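PDB 3DX5: 3-dehydroshikimate dehydratase from Bacillus anthracis, which converts 3-dehydroshikimate to 3,4-dihydroxybenzoate with the help of manganese, supplying the catecholate part of the siderophore petrobactin. Local coordinates for residues A[9-14]-A[214-219]; A[207-212]-A[220-225]; A[4-9]-A[251-256]. All blocks are in the same frame, centred on the assembly; numbering follows the deposited sequence.

Interaction 1 (A[9-14]-A[214-219]); sequences SFRHQL and NNVYAA. With DHB (3,4-dihydroxybenzoic acid), chain D.
The rim of the substrate pocket in this TIM barrel is tied together where R11 and H12, after strand 2-6, hold the end of helix 213-217. R11 approaches V216 side-on, and both its NE (2.9 Å) and NH2 (3.0 Å) donate to V216 O. The acceptor lies near the guanidinium plane, while NE stands well above the carbonyl plane. V216 CG1 rests over one guanidinium face. One residue on, H12 NE2 donates to Y217 O at 2.8 Å, the oxygen lying in the imidazole plane. V216 O and Y217 O sit at the C-terminal end of a short helix, whose dipole may favour a guanidinium there, although R223 is close by as a like charge; R11 NH2 also bonds to F255 O. The H12 ring is sandwiched: CA of A219 makes a CH-pi contact 3.7 Å from its centroid, and CG of R11, set between its backbone N and carbonyl carbon (chi1 70°), sits over the centre of the opposite face. A water is hydrogen-bonded to H12 ND1 at 2.8 Å. Y217 sets out away from the loop, and its OH donates to DHB O1 at 2.6 Å. H12 O accepts from T37 OG1 of the second subunit.

Interaction 2 (A[207-212]-A[220-225]); sequences YLHVFE and AGNRTG. With DHB (3,4-dihydroxybenzoic acid), chain D.
Van der Waals and CH-pi contacts carry the meeting of Y207 and V210 with N222, T224 and G225, with no hydrogen bond passing directly between the two segments. CG2 of T224 lies over one face of the Y207 ring in a CH-pi contact, 3.9 Å from the centroid and displaced toward the CE1 side, where T224 CG2 and Y207 CE1 are 3.4 Å apart. OG1 of T224 lies beside the backbone N (chi1 -62°), leaving CG2 anti to that N and over the ring. V210 points toward the opposing loop; its CG1 meets T224 O at 3.4 Å and also packs against the amide end of N222, while its CB faces N222 O. Close by, the absence of a CB at G225 lets its CA lie against the Y207 ring, and its phi of 92° is a glycine conformation.

The two segments flank helix 213-217 in the connection from strand 194-202 to strand 226-227, in the barrel's substrate-binding region. The 207-211 arm is a 3-10 segment, leading to E212 as the N-cap residue.

Polar interactions shape each arm from within. N222 OD1 accepts twice from T224: from OG1 at 3.0 Å, in the carboxamide plane and on a lone pair, and from the backbone N at 3.1 Å, which comes from above that plane and closes an Asx turn. Between the arms, N215 ND2 donates to both V210 O and N222 O, a side-chain bridge from the intervening helix.

Ligand contact falls to F211, whose carbonyl O receives a weak hydrogen bond from DHB O4 at 3.4 Å. The F211 ring has V210 CG2 over one face and forms a cation-pi pair with K200.

Interaction 3 (A[4-9]-A[251-256]); sequences SLCTIS and SLEWFG. With MN (manganese (II) ion), chain B; DHB (3,4-dihydroxybenzoic acid), chain D.
The F255 ring meets I8 obliquely, with F255 CE1 3.8 Å from I8 CG2, while E253 O stands above one face toward the rim. DHB also approaches the ring obliquely, F255 CE2 lying 3.5 Å from DHB C4, and I8 CD1 reaches the carboxylate end of the same ligand. The indole of W254 has the backbone N of G256 over one face, toward the rim, and its NE1 bonds to H257 O.

Hydrogen bonds join the two segments at two levels. L252 N donates to S4 O at 3.0 Å in the parallel pairing, beside which S4 OG donates to S251 OG at 2.7 Å; S251 OG is also bonded to E33. Further on, S9 OG donates in plane to a lone pair of W254 O at 2.7 Å. A water between the levels links C6 N, S9 OG and L252 O, and C6 SG packs on CB of S251.

E253 sets out away from residues 4-9. Its CG is anti to the backbone N (chi1 -163°) and the chain is extended beyond it; OE1 and OE2 both bind the manganese at 2.4 Å, as does DHB O3 at 2.1 Å. E142, D172 and H198 complete the protein ligands, and K200 bonds to E253 OE1.

This pairing closes the TIM barrel, its first strand 2-6 lying between 31-35 and the last strand 249-252, with helix 259-272 packed outside against L252 and W254.

Closure of a barrel and construction of its pocket are here one task, and all three interactions touch DHB. Interaction 3 supplies one of the metal ligands, E253, and the F255 ring; interaction 1 brings Y217, one of the residues hydrogen-bonded to the ligand, at its carboxylate; interaction 2 adds a weak contact to hydroxyl O4. F255 connects them: its O accepts from R11 NH2 at 2.9 Å, its CD1 packs 3.6 Å from V216 CG1, and its CD2 lies 3.9 Å from F211 CD1. S9 belongs to both interactions 1 and 3. Interactions 1 and 2, with centres about 12 Å apart, alternate along the chain and are joined by N215, whose O is 2.8 Å from R223 NH1.

Interaction 1 (A[9-14]-A[214-219])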
loop_
_atom_site.group_PDB
_atom_site.type_symbol
_atom_site.label_atom_id
_atom_site.label_comp_id
_atom_site.label_asym_id
_atom_site.label_seq_id
_atom_site.Cartn_x
_atom_site.Cartn_y
_atom_site.Cartn_z
ATOM N N SER A 9 -0.251 8.910 -4.335
ATOM C CA SER A 9 0.100 9.744 -3.170
ATOM C C SER A 9 -0.853 9.512 -2.008
ATOM O O SER A 9 -0.539 9.856 -0.858
ATOM C CB SER A 9 0.126 11.263 -3.555
ATOM O OG SER A 9 1.122 11.477 -4.554
ATOM N N PHE A 10 -2.033 8.959 -2.314
ATOM C CA PHE A 10 -3.099 8.767 -1.300
ATOM C C PHE A 10 -3.262 7.294 -0.902
ATOM O O PHE A 10 -4.279 6.932 -0.309
ATOM C CB PHE A 10 -4.423 9.320 -1.864
ATOM C CG PHE A 10 -4.372 10.789 -2.117
ATOM C CD1 PHE A 10 -4.713 11.689 -1.092
ATOM C CD2 PHE A 10 -3.919 11.286 -3.345
ATOM C CE1 PHE A 10 -4.617 13.074 -1.288
ATOM C CE2 PHE A 10 -3.800 12.669 -3.554
ATOM C CZ PHE A 10 -4.151 13.564 -2.527
ATOM N N ARG A 11 -2.264 6.456 -1.227
ATOM C CA ARG A 11 -2.364 4.975 -1.043
ATOM C C ARG A 11 -2.509 4.562 0.434
ATOM O O ARG A 11 -2.925 3.440 0.722
ATOM C CB ARG A 11 -1.130 4.292 -1.671
ATOM C CG ARG A 11 0.220 4.559 -0.865
ATOM C CD ARG A 11 1.509 4.375 -1.755
ATOM N NE ARG A 11 2.696 4.748 -0.955
ATOM C CZ ARG A 11 2.993 6.014 -0.614
ATOM N NH1 ARG A 11 2.273 7.034 -1.094
ATOM N NH2 ARG A 11 4.029 6.268 0.174
ATOM N N HIS A 12 -2.123 5.455 1.357
ATOM C CA HIS A 12 -2.210 5.193 2.794
ATOM C C HIS A 12 -3.250 6.013 3.565
ATOM O O HIS A 12 -3.150 6.206 4.789
ATOM C CB HIS A 12 -0.822 5.301 3.445
ATOM C CG HIS A 12 0.136 4.265 2.940
ATOM N ND1 HIS A 12 1.414 4.572 2.544
ATOM C CD2 HIS A 12 -0.023 2.935 2.713
ATOM C CE1 HIS A 12 2.026 3.473 2.142
ATOM N NE2 HIS A 12 1.171 2.466 2.221
ATOM N N GLN A 13 -4.293 6.439 2.866
ATOM C CA GLN A 13 -5.375 7.112 3.549
ATOM C C GLN A 13 -6.722 6.745 2.913
ATOM O O GLN A 13 -6.782 6.343 1.748
ATOM C CB GLN A 13 -5.128 8.641 3.575
ATOM C CG GLN A 13 -5.173 9.316 2.228
ATOM C CD GLN A 13 -4.413 10.675 2.231
ATOM O OE1 GLN A 13 -3.178 10.726 2.092
ATOM N NE2 GLN A 13 -5.154 11.757 2.346
ATOM N N LEU A 14 -7.794 6.859 3.697
ATOM C CA LEU A 14 -9.135 6.595 3.214
ATOM C C LEU A 14 -9.617 7.877 2.561
ATOM O O LEU A 14 -9.798 8.865 3.249
ATOM C CB LEU A 14 -10.054 6.239 4.403
ATOM C CG LEU A 14 -9.687 4.901 5.035
ATOM C CD1 LEU A 14 -10.507 4.650 6.302
ATOM C CD2 LEU A 14 -9.869 3.760 4.010
ATOM N N ASN A 214 9.487 -1.234 -2.063
ATOM C CA ASN A 214 9.001 -1.852 -0.833
ATOM C C ASN A 214 8.820 -0.848 0.305
ATOM O O ASN A 214 7.894 -0.984 1.102
ATOM C CB ASN A 214 9.940 -2.945 -0.356
ATOM C CG ASN A 214 9.845 -4.203 -1.199
ATOM O OD1 ASN A 214 8.872 -4.425 -1.892
ATOM N ND2 ASN A 214 10.868 -5.038 -1.116
ATOM N N ASN A 215 9.709 0.141 0.374
ATOM C CA ASN A 215 9.632 1.153 1.400
ATOM C C ASN A 215 8.468 2.125 1.118
ATOM O O ASN A 215 7.734 2.534 2.048
ATOM C CB ASN A 215 10.965 1.917 1.552
ATOM C CG ASN A 215 10.894 2.957 2.654
ATOM O OD1 ASN A 215 10.757 2.613 3.820
ATOM N ND2 ASN A 215 10.903 4.228 2.285
ATOM N N VAL A 216 8.311 2.481 -0.154
ATOM C CA VAL A 216 7.217 3.337 -0.595
ATOM C C VAL A 216 5.845 2.698 -0.311
ATOM O O VAL A 216 4.936 3.395 0.178
ATOM C CB VAL A 216 7.350 3.732 -2.085
ATOM C CG1 VAL A 216 6.017 4.379 -2.629
ATOM C CG2 VAL A 216 8.519 4.710 -2.275
ATOM N N TYR A 217 5.692 1.391 -0.584
ATOM C CA TYR A 217 4.374 0.751 -0.437
ATOM C C TYR A 217 3.973 0.452 1.011
ATOM O O TYR A 217 2.779 0.335 1.285
ATOM C CB TYR A 217 4.224 -0.537 -1.279
ATOM C CG TYR A 217 4.642 -0.363 -2.729
ATOM C CD1 TYR A 217 4.370 0.833 -3.430
ATOM C CD2 TYR A 217 5.290 -1.410 -3.406
ATOM C CE1 TYR A 217 4.784 0.997 -4.784
ATOM C CE2 TYR A 217 5.677 -1.260 -4.740
ATOM C CZ TYR A 217 5.447 -0.067 -5.414
ATOM O OH TYR A 217 5.863 0.017 -6.738
ATOM N N ALA A 218 4.965 0.284 1.897
ATOM C CA ALA A 218 4.747 0.020 3.339
ATOM C C ALA A 218 4.221 1.269 4.077
ATOM O O ALA A 218 4.798 2.361 3.946
ATOM C CB ALA A 218 6.065 -0.493 4.005
ATOM N N ALA A 219 3.141 1.106 4.840
ATOM C CA ALA A 219 2.548 2.218 5.613
ATOM C C ALA A 219 3.555 2.814 6.594
ATOM O O ALA A 219 3.588 4.025 6.783
ATOM C CB ALA A 219 1.330 1.769 6.364
HETATM C C1 DHB D . 6.777 3.908 -7.847
HETATM C C2 DHB D . 7.261 4.976 -8.597
HETATM C C3 DHB D . 8.452 5.613 -8.236
HETATM O O3 DHB D . 8.994 6.666 -8.926
HETATM C C4 DHB D . 9.189 5.108 -7.074
HETATM O O4 DHB D . 10.340 5.743 -6.762
HETATM C C5 DHB D . 8.711 4.020 -6.349
HETATM C C6 DHB D . 7.497 3.431 -6.748
HETATM C C DHB D . 5.467 3.255 -8.256
HETATM O O1 DHB D . 4.985 2.276 -7.677
HETATM O O2 DHB D . 4.777 3.762 -9.275
HETATM O O HOH W 1 2.930 6.214 4.190
#

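Interaction 2 (A[207-212]-A[220-225])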
loop_
_atom_site.group_PDB
_atom_site.type_symbol
_atom_site.label_atom_id
_atom_site.label_comp_id
_atom_site.label_asym_id
_atom_site.label_seq_id
_atom_site.Cartn_x
_atom_site.Cartn_y
_atom_site.Cartn_z
ATOM N N TYR A 207 19.587 9.714 1.258
ATOM C CA TYR A 207 18.249 9.245 1.522
ATOM C C TYR A 207 17.571 8.605 0.315
ATOM O O TYR A 207 16.364 8.327 0.377
ATOM C CB TYR A 207 17.379 10.382 2.090
ATOM C CG TYR A 207 17.919 10.906 3.399
ATOM C CD1 TYR A 207 17.918 10.101 4.541
ATOM C CD2 TYR A 207 18.474 12.185 3.489
ATOM C CE1 TYR A 207 18.464 10.563 5.761
ATOM C CE2 TYR A 207 19.016 12.655 4.706
ATOM C CZ TYR A 207 19.004 11.830 5.827
ATOM O OH TYR A 207 19.508 12.284 7.026
ATOM N N LEU A 208 18.317 8.376 -0.771
ATOM C CA LEU A 208 17.686 7.836 -1.995
ATOM C C LEU A 208 16.971 6.500 -1.835
ATOM O O LEU A 208 16.035 6.235 -2.568
ATOM C CB LEU A 208 18.676 7.769 -3.175
ATOM C CG LEU A 208 18.939 9.120 -3.846
ATOM C CD1 LEU A 208 20.228 9.020 -4.673
ATOM C CD2 LEU A 208 17.783 9.577 -4.713
ATOM N N HIS A 209 17.410 5.679 -0.877
ATOM C CA HIS A 209 16.828 4.368 -0.632
ATOM C C HIS A 209 15.359 4.488 -0.145
ATOM O O HIS A 209 14.638 3.504 -0.172
ATOM C CB HIS A 209 17.665 3.615 0.427
ATOM C CG HIS A 209 17.866 4.416 1.681
ATOM N ND1 HIS A 209 16.997 4.359 2.750
ATOM C CD2 HIS A 209 18.785 5.363 2.001
ATOM C CE1 HIS A 209 17.392 5.203 3.694
ATOM N NE2 HIS A 209 18.472 5.827 3.261
ATOM N N VAL A 210 14.901 5.669 0.292
ATOM C CA VAL A 210 13.484 5.789 0.732
ATOM C C VAL A 210 12.527 5.614 -0.448
ATOM O O VAL A 210 11.356 5.285 -0.249
ATOM C CB VAL A 210 13.151 7.098 1.512
ATOM C CG1 VAL A 210 13.980 7.188 2.796
ATOM C CG2 VAL A 210 13.292 8.376 0.577
ATOM N N PHE A 211 13.042 5.782 -1.672
ATOM C CA PHE A 211 12.245 5.497 -2.857
ATOM C C PHE A 211 12.209 4.050 -3.316
ATOM O O PHE A 211 11.559 3.742 -4.312
ATOM C CB PHE A 211 12.630 6.397 -4.021
ATOM C CG PHE A 211 12.416 7.844 -3.728
ATOM C CD1 PHE A 211 11.166 8.308 -3.269
ATOM C CD2 PHE A 211 13.456 8.742 -3.866
ATOM C CE1 PHE A 211 10.967 9.668 -2.986
ATOM C CE2 PHE A 211 13.258 10.108 -3.594
ATOM C CZ PHE A 211 12.020 10.565 -3.154
ATOM N N GLU A 212 12.875 3.154 -2.621
ATOM C CA GLU A 212 12.738 1.764 -2.993
ATOM C C GLU A 212 11.255 1.368 -2.855
ATOM O O GLU A 212 10.619 1.705 -1.853
ATOM C CB GLU A 212 13.623 0.876 -2.110
ATOM C CG GLU A 212 15.119 1.065 -2.432
ATOM C CD GLU A 212 16.027 0.323 -1.452
ATOM O OE1 GLU A 212 15.488 -0.505 -0.681
ATOM O OE2 GLU A 212 17.264 0.564 -1.447
ATOM N N ALA A 220 4.377 1.972 7.212
ATOM C CA ALA A 220 5.305 2.471 8.199
ATOM C C ALA A 220 6.648 2.793 7.541
ATOM O O ALA A 220 7.635 2.989 8.234
ATOM C CB ALA A 220 5.479 1.454 9.399
ATOM N N GLY A 221 6.692 2.832 6.215
ATOM C CA GLY A 221 7.948 3.082 5.508
ATOM C C GLY A 221 8.565 4.453 5.825
ATOM O O GLY A 221 7.856 5.424 6.109
ATOM N N ASN A 222 9.893 4.515 5.771
ATOM C CA ASN A 222 10.656 5.730 6.036
ATOM C C ASN A 222 10.380 6.835 4.992
ATOM O O ASN A 222 10.400 6.569 3.777
ATOM C CB ASN A 222 12.141 5.348 6.000
ATOM C CG ASN A 222 13.044 6.427 6.574
ATOM O OD1 ASN A 222 12.567 7.431 7.129
ATOM N ND2 ASN A 222 14.370 6.217 6.457
ATOM N N ARG A 223 10.102 8.058 5.444
ATOM C CA ARG A 223 9.890 9.197 4.520
ATOM C C ARG A 223 10.988 10.264 4.660
ATOM O O ARG A 223 10.945 11.281 3.973
ATOM C CB ARG A 223 8.495 9.837 4.705
ATOM C CG ARG A 223 7.307 8.809 4.688
ATOM C CD ARG A 223 7.213 8.015 3.376
ATOM N NE ARG A 223 6.152 7.016 3.431
ATOM C CZ ARG A 223 6.295 5.737 3.100
ATOM N NH1 ARG A 223 7.449 5.268 2.663
ATOM N NH2 ARG A 223 5.270 4.933 3.207
ATOM N N THR A 224 11.965 10.023 5.525
ATOM C CA THR A 224 13.070 10.977 5.746
ATOM C C THR A 224 13.733 11.370 4.444
ATOM O O THR A 224 14.003 10.511 3.597
ATOM C CB THR A 224 14.137 10.381 6.684
ATOM O OG1 THR A 224 13.522 10.131 7.931
ATOM C CG2 THR A 224 15.341 11.333 6.939
ATOM N N GLY A 225 13.956 12.668 4.261
ATOM C CA GLY A 225 14.653 13.154 3.055
ATOM C C GLY A 225 13.719 13.508 1.909
ATOM O O GLY A 225 14.128 14.196 0.995
HETATM C C1 DHB D . 6.777 3.908 -7.847
HETATM C C2 DHB D . 7.261 4.976 -8.597
HETATM C C3 DHB D . 8.452 5.613 -8.236
HETATM O O3 DHB D . 8.994 6.666 -8.926
HETATM C C4 DHB D . 9.189 5.108 -7.074
HETATM O O4 DHB D . 10.340 5.743 -6.762
HETATM C C5 DHB D . 8.711 4.020 -6.349
HETATM C C6 DHB D . 7.497 3.431 -6.748
HETATM C C DHB D . 5.467 3.255 -8.256
HETATM O O1 DHB D . 4.985 2.276 -7.677
HETATM O O2 DHB D . 4.777 3.762 -9.275
#

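Interaction 3 (A[4-9]-A[251-256])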
loop_
_atom_site.group_PDB
_atom_site.type_symbol
_atom_site.label_atom_id
_atom_site.label_comp_id
_atom_site.label_asym_id
_atom_site.label_seq_id
_atom_site.Cartn_x
_atom_site.Cartn_y
_atom_site.Cartn_z
ATOM N N SER A 4 -0.112 17.347 -12.938
ATOM C CA SER A 4 -1.054 16.346 -12.517
ATOM C C SER A 4 -0.770 15.850 -11.101
ATOM O O SER A 4 0.347 15.909 -10.595
ATOM C CB SER A 4 -1.121 15.174 -13.521
ATOM O OG SER A 4 0.178 14.759 -13.912
ATOM N N LEU A 5 -1.813 15.326 -10.492
ATOM C CA LEU A 5 -1.760 14.736 -9.185
ATOM C C LEU A 5 -1.748 13.196 -9.390
ATOM O O LEU A 5 -2.462 12.708 -10.253
ATOM C CB LEU A 5 -3.061 15.202 -8.515
ATOM C CG LEU A 5 -3.484 14.668 -7.190
ATOM C CD1 LEU A 5 -4.449 15.631 -6.573
ATOM C CD2 LEU A 5 -4.154 13.310 -7.422
ATOM N N CYS A 6 -0.989 12.434 -8.609
ATOM C CA CYS A 6 -1.043 10.964 -8.676
ATOM C C CYS A 6 -1.871 10.433 -7.538
ATOM O O CYS A 6 -1.578 10.740 -6.384
ATOM C CB CYS A 6 0.308 10.332 -8.406
ATOM S SG CYS A 6 1.587 11.045 -9.263
ATOM N N THR A 7 -2.839 9.584 -7.838
ATOM C CA THR A 7 -3.616 8.935 -6.758
ATOM C C THR A 7 -2.768 7.994 -5.875
ATOM O O THR A 7 -3.135 7.759 -4.741
ATOM C CB THR A 7 -4.873 8.225 -7.294
ATOM O OG1 THR A 7 -4.497 7.039 -8.000
ATOM C CG2 THR A 7 -5.662 9.175 -8.239
ATOM N N ILE A 8 -1.619 7.509 -6.380
ATOM C CA ILE A 8 -0.692 6.761 -5.519
ATOM C C ILE A 8 -0.238 7.570 -4.264
ATOM O O ILE A 8 0.075 6.984 -3.245
ATOM C CB ILE A 8 0.546 6.234 -6.308
ATOM C CG1 ILE A 8 1.253 5.089 -5.545
ATOM C CG2 ILE A 8 1.500 7.390 -6.748
ATOM C CD1 ILE A 8 2.372 4.319 -6.424
ATOM N N SER A 9 -0.251 8.910 -4.335
ATOM C CA SER A 9 0.100 9.744 -3.170
ATOM C C SER A 9 -0.853 9.512 -2.008
ATOM O O SER A 9 -0.539 9.856 -0.858
ATOM C CB SER A 9 0.126 11.263 -3.555
ATOM O OG SER A 9 1.122 11.477 -4.554
ATOM N N SER A 251 3.594 14.970 -13.296
ATOM C CA SER A 251 2.951 14.626 -12.030
ATOM C C SER A 251 3.826 15.011 -10.833
ATOM O O SER A 251 5.036 14.762 -10.862
ATOM C CB SER A 251 2.722 13.112 -11.968
ATOM O OG SER A 251 1.512 12.787 -12.616
ATOM N N LEU A 252 3.210 15.542 -9.771
ATOM C CA LEU A 252 3.895 15.791 -8.524
ATOM C C LEU A 252 3.845 14.483 -7.735
ATOM O O LEU A 252 2.874 14.225 -7.005
ATOM C CB LEU A 252 3.245 16.963 -7.729
ATOM C CG LEU A 252 3.137 18.280 -8.515
ATOM C CD1 LEU A 252 2.595 19.400 -7.627
ATOM C CD2 LEU A 252 4.514 18.678 -9.157
ATOM N N GLU A 253 4.864 13.646 -7.920
ATOM C CA GLU A 253 4.850 12.301 -7.371
ATOM C C GLU A 253 5.279 12.310 -5.918
ATOM O O GLU A 253 6.430 11.942 -5.596
ATOM C CB GLU A 253 5.802 11.407 -8.165
ATOM C CG GLU A 253 5.554 9.910 -7.937
ATOM C CD GLU A 253 6.520 9.041 -8.737
ATOM O OE1 GLU A 253 7.665 9.495 -8.963
ATOM O OE2 GLU A 253 6.127 7.914 -9.145
ATOM N N TRP A 254 4.362 12.673 -5.032
ATOM C CA TRP A 254 4.673 12.738 -3.608
ATOM C C TRP A 254 4.374 11.428 -2.902
ATOM O O TRP A 254 3.242 10.927 -2.951
ATOM C CB TRP A 254 3.856 13.874 -2.953
ATOM C CG TRP A 254 4.138 14.068 -1.488
ATOM C CD1 TRP A 254 3.273 13.871 -0.457
ATOM C CD2 TRP A 254 5.364 14.537 -0.907
ATOM N NE1 TRP A 254 3.874 14.182 0.734
ATOM C CE2 TRP A 254 5.159 14.607 0.493
ATOM C CE3 TRP A 254 6.608 14.916 -1.436
ATOM C CZ2 TRP A 254 6.164 15.012 1.392
ATOM C CZ3 TRP A 254 7.624 15.343 -0.540
ATOM C CH2 TRP A 254 7.381 15.396 0.866
ATOM N N PHE A 255 5.376 10.868 -2.235
ATOM C CA PHE A 255 5.208 9.616 -1.514
ATOM C C PHE A 255 5.232 9.839 0.017
ATOM O O PHE A 255 5.149 8.886 0.770
ATOM C CB PHE A 255 6.333 8.658 -1.898
ATOM C CG PHE A 255 6.220 8.114 -3.292
ATOM C CD1 PHE A 255 5.001 7.604 -3.753
ATOM C CD2 PHE A 255 7.330 8.072 -4.126
ATOM C CE1 PHE A 255 4.881 7.048 -4.991
ATOM C CE2 PHE A 255 7.230 7.512 -5.403
ATOM C CZ PHE A 255 5.993 7.014 -5.847
ATOM N N GLY A 256 5.342 11.099 0.460
ATOM C CA GLY A 256 5.491 11.404 1.898
ATOM C C GLY A 256 4.167 11.581 2.628
ATOM O O GLY A 256 3.076 11.281 2.092
HETATM MN MN MN B . 8.070 7.766 -10.505
HETATM C C1 DHB D . 6.777 3.908 -7.847
HETATM C C2 DHB D . 7.261 4.976 -8.597
HETATM C C3 DHB D . 8.452 5.613 -8.236
HETATM O O3 DHB D . 8.994 6.666 -8.926
HETATM C C4 DHB D . 9.189 5.108 -7.074
HETATM O O4 DHB D . 10.340 5.743 -6.762
HETATM C C5 DHB D . 8.711 4.020 -6.349
HETATM C C6 DHB D . 7.497 3.431 -6.748
HETATM C C DHB D . 5.467 3.255 -8.256
HETATM O O1 DHB D . 4.985 2.276 -7.677
HETATM O O2 DHB D . 4.777 3.762 -9.275
HETATM O O HOH W 2 0.305 13.559 -6.321
HETATM O O HOH W 3 2.104 9.756 0.099
#